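Local coordinates for protein D-hydantoinase (Ralstonia pickettii, PDB 1NFG) that probably hydrolyses the cyclic amide bond of D-hydantoin derivatives stereospecifically, using two zinc ions per subunit, at residues Val427-Gly431 / Lys432-Asp436. Sequence-based numbering, arbitrary orientation.
Sequences VLLRG and KVIVD
Ile-434 lies against Val-427 and Leu-429, and its side chain can be followed outward. Ile-434 CB is 4.2 Å from Val-427 O. At chi1 61°, CG1 is flanked by both backbone arms of its own residue. This brings Ile-434 CG1 to 3.5 Å from Val-427 O. Ile-434 CG1 is also 4.2 Å from Val-427 CG1. From CG1 the chain runs on, extended (chi2 -178°), to Ile-434 CD1, which meets Leu-429 CB at 3.6 Å. The other branch, CG2, passes near Leu-429 CB. Beyond the hairpin, Ile-434 also touches Ala-81 of helix 73-82.

A classic beta bulge in this antiparallel hairpin sets two residues, Ile-434 and Val-435, opposite Val-427 alone. The register shifts by one between Leu-428 and Val-427. Val-427 O accepts two hydrogen bonds, from Ile-434 N at 2.8 Å, nearly head-on, and from Val-435 N at 3.2 Å, at a more bent C=O...N angle (134°). Val-427 N gives its hydrogen to Val-435 O. Val-427 and Val-435 run alongside each other, CB to CB 3.8 Å, on the face they share with Leu-429 and Lys-432.

A type I' turn from Leu-429 to Lys-432 closes the hairpin. Leu-429 and Lys-432 exchange two backbone hydrogen bonds. Arg-430, in the turn, forms a salt bridge with Asp-118. On the face of Leu-428 and Val-433, Leu-428 CG packs on Val-433 CG2 at 3.9 Å. Val-433 there also touches Arg-40 and Ile-42.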
ATOM      1  N   VAL A 427      18.365 -30.330  29.667  1.00 23.63           N
ATOM      2  CA  VAL A 427      17.181 -30.597  28.859  1.00 21.75           C
ATOM      3  C   VAL A 427      16.532 -31.948  29.136  1.00 22.25           C
ATOM      4  O   VAL A 427      17.223 -32.952  29.337  1.00 23.72           O
ATOM      5  CB  VAL A 427      17.546 -30.536  27.363  1.00 20.80           C
ATOM      6  CG1 VAL A 427      16.292 -30.683  26.506  1.00 20.91           C
ATOM      7  CG2 VAL A 427      18.260 -29.232  27.062  1.00 20.02           C
ATOM      8  N   LEU A 428      15.203 -31.962  29.135  1.00 21.50           N
ATOM      9  CA  LEU A 428      14.439 -33.181  29.357  1.00 23.00           C
ATOM     10  C   LEU A 428      13.547 -33.479  28.158  1.00 23.90           C
ATOM     11  O   LEU A 428      12.887 -32.587  27.624  1.00 24.06           O
ATOM     12  CB  LEU A 428      13.562 -33.072  30.609  1.00 23.03           C
ATOM     13  CG  LEU A 428      14.242 -33.141  31.978  1.00 24.56           C
ATOM     14  CD1 LEU A 428      15.036 -31.876  32.230  1.00 24.32           C
ATOM     15  CD2 LEU A 428      13.186 -33.324  33.059  1.00 24.21           C
ATOM     16  N   LEU A 429      13.538 -34.741  27.744  1.00 23.82           N
ATOM     17  CA  LEU A 429      12.726 -35.193  26.624  1.00 22.90           C
ATOM     18  C   LEU A 429      11.736 -36.183  27.193  1.00 23.65           C
ATOM     19  O   LEU A 429      12.116 -37.268  27.612  1.00 26.61           O
ATOM     20  CB  LEU A 429      13.605 -35.875  25.570  1.00 21.36           C
ATOM     21  CG  LEU A 429      12.886 -36.536  24.388  1.00 22.14           C
ATOM     22  CD1 LEU A 429      12.026 -35.520  23.653  1.00 20.37           C
ATOM     23  CD2 LEU A 429      13.914 -37.137  23.445  1.00 23.81           C
ATOM     24  N   ARG A 430      10.464 -35.816  27.218  1.00 24.00           N
ATOM     25  CA  ARG A 430       9.457 -36.707  27.769  1.00 24.70           C
ATOM     26  C   ARG A 430       9.893 -37.300  29.107  1.00 26.50           C
ATOM     27  O   ARG A 430       9.818 -38.511  29.320  1.00 28.04           O
ATOM     28  CB  ARG A 430       9.128 -37.826  26.776  1.00 22.22           C
ATOM     29  CG  ARG A 430       7.975 -37.471  25.852  1.00 23.37           C
ATOM     30  CD  ARG A 430       7.699 -38.518  24.790  1.00 22.89           C
ATOM     31  NE  ARG A 430       8.829 -38.697  23.886  1.00 25.51           N
ATOM     32  CZ  ARG A 430       9.737 -39.661  24.008  1.00 27.35           C
ATOM     33  NH1 ARG A 430       9.643 -40.537  25.000  1.00 28.63           N
ATOM     34  NH2 ARG A 430      10.736 -39.755  23.138  1.00 28.16           N
ATOM     35  N   GLY A 431      10.367 -36.439  30.001  1.00 26.29           N
ATOM     36  CA  GLY A 431      10.769 -36.894  31.315  1.00 26.81           C
ATOM     37  C   GLY A 431      12.216 -37.287  31.506  1.00 28.00           C
ATOM     38  O   GLY A 431      12.742 -37.172  32.613  1.00 29.60           O
ATOM     39  N   LYS A 432      12.875 -37.752  30.452  1.00 26.79           N
ATOM     40  CA  LYS A 432      14.268 -38.153  30.592  1.00 25.22           C
ATOM     41  C   LYS A 432      15.224 -36.982  30.443  1.00 25.63           C
ATOM     42  O   LYS A 432      15.064 -36.144  29.556  1.00 25.90           O
ATOM     43  CB  LYS A 432      14.623 -39.229  29.564  1.00 24.82           C
ATOM     44  CG  LYS A 432      16.095 -39.622  29.583  1.00 25.76           C
ATOM     45  CD  LYS A 432      16.398 -40.774  28.638  1.00 25.70           C
ATOM     46  CE  LYS A 432      17.882 -41.115  28.669  1.00 26.43           C
ATOM     47  NZ  LYS A 432      18.204 -42.284  27.814  1.00 26.49           N
ATOM     48  N   VAL A 433      16.216 -36.919  31.324  1.00 24.66           N
ATOM     49  CA  VAL A 433      17.212 -35.863  31.259  1.00 24.47           C
ATOM     50  C   VAL A 433      18.176 -36.282  30.156  1.00 26.55           C
ATOM     51  O   VAL A 433      18.845 -37.311  30.284  1.00 27.73           O
ATOM     52  CB  VAL A 433      17.989 -35.737  32.590  1.00 22.56           C
ATOM     53  CG1 VAL A 433      19.198 -34.842  32.411  1.00 19.07           C
ATOM     54  CG2 VAL A 433      17.080 -35.192  33.671  1.00 22.07           C
ATOM     55  N   ILE A 434      18.240 -35.510  29.071  1.00 27.17           N
ATOM     56  CA  ILE A 434      19.141 -35.861  27.978  1.00 26.92           C
ATOM     57  C   ILE A 434      20.335 -34.927  27.889  1.00 25.61           C
ATOM     58  O   ILE A 434      21.324 -35.228  27.229  1.00 25.00           O
ATOM     59  CB  ILE A 434      18.392 -35.937  26.625  1.00 28.60           C
ATOM     60  CG1 ILE A 434      17.758 -34.587  26.277  1.00 30.47           C
ATOM     61  CG2 ILE A 434      17.321 -37.034  26.703  1.00 26.86           C
ATOM     62  CD1 ILE A 434      16.953 -34.608  24.981  1.00 28.67           C
ATOM     63  N   VAL A 435      20.239 -33.786  28.557  1.00 26.06           N
ATOM     64  CA  VAL A 435      21.356 -32.848  28.607  1.00 26.53           C
ATOM     65  C   VAL A 435      21.396 -32.432  30.064  1.00 27.02           C
ATOM     66  O   VAL A 435      20.392 -31.978  30.601  1.00 28.18           O
ATOM     67  CB  VAL A 435      21.141 -31.597  27.719  1.00 26.10           C
ATOM     68  CG1 VAL A 435      22.350 -30.676  27.834  1.00 23.47           C
ATOM     69  CG2 VAL A 435      20.944 -32.009  26.269  1.00 24.05           C
ATOM     70  N   ASP A 436      22.539 -32.624  30.709  1.00 27.99           N
ATOM     71  CA  ASP A 436      22.688 -32.287  32.120  1.00 28.80           C
ATOM     72  C   ASP A 436      23.787 -31.249  32.246  1.00 28.61           C
ATOM     73  O   ASP A 436      24.931 -31.500  31.864  1.00 28.25           O
ATOM     74  CB  ASP A 436      23.071 -33.539  32.917  1.00 31.25           C
ATOM     75  CG  ASP A 436      22.733 -33.427  34.398  1.00 33.88           C
ATOM     76  OD1 ASP A 436      22.947 -32.349  34.996  1.00 35.85           O
ATOM     77  OD2 ASP A 436      22.264 -34.435  34.971  1.00 34.47           O
TER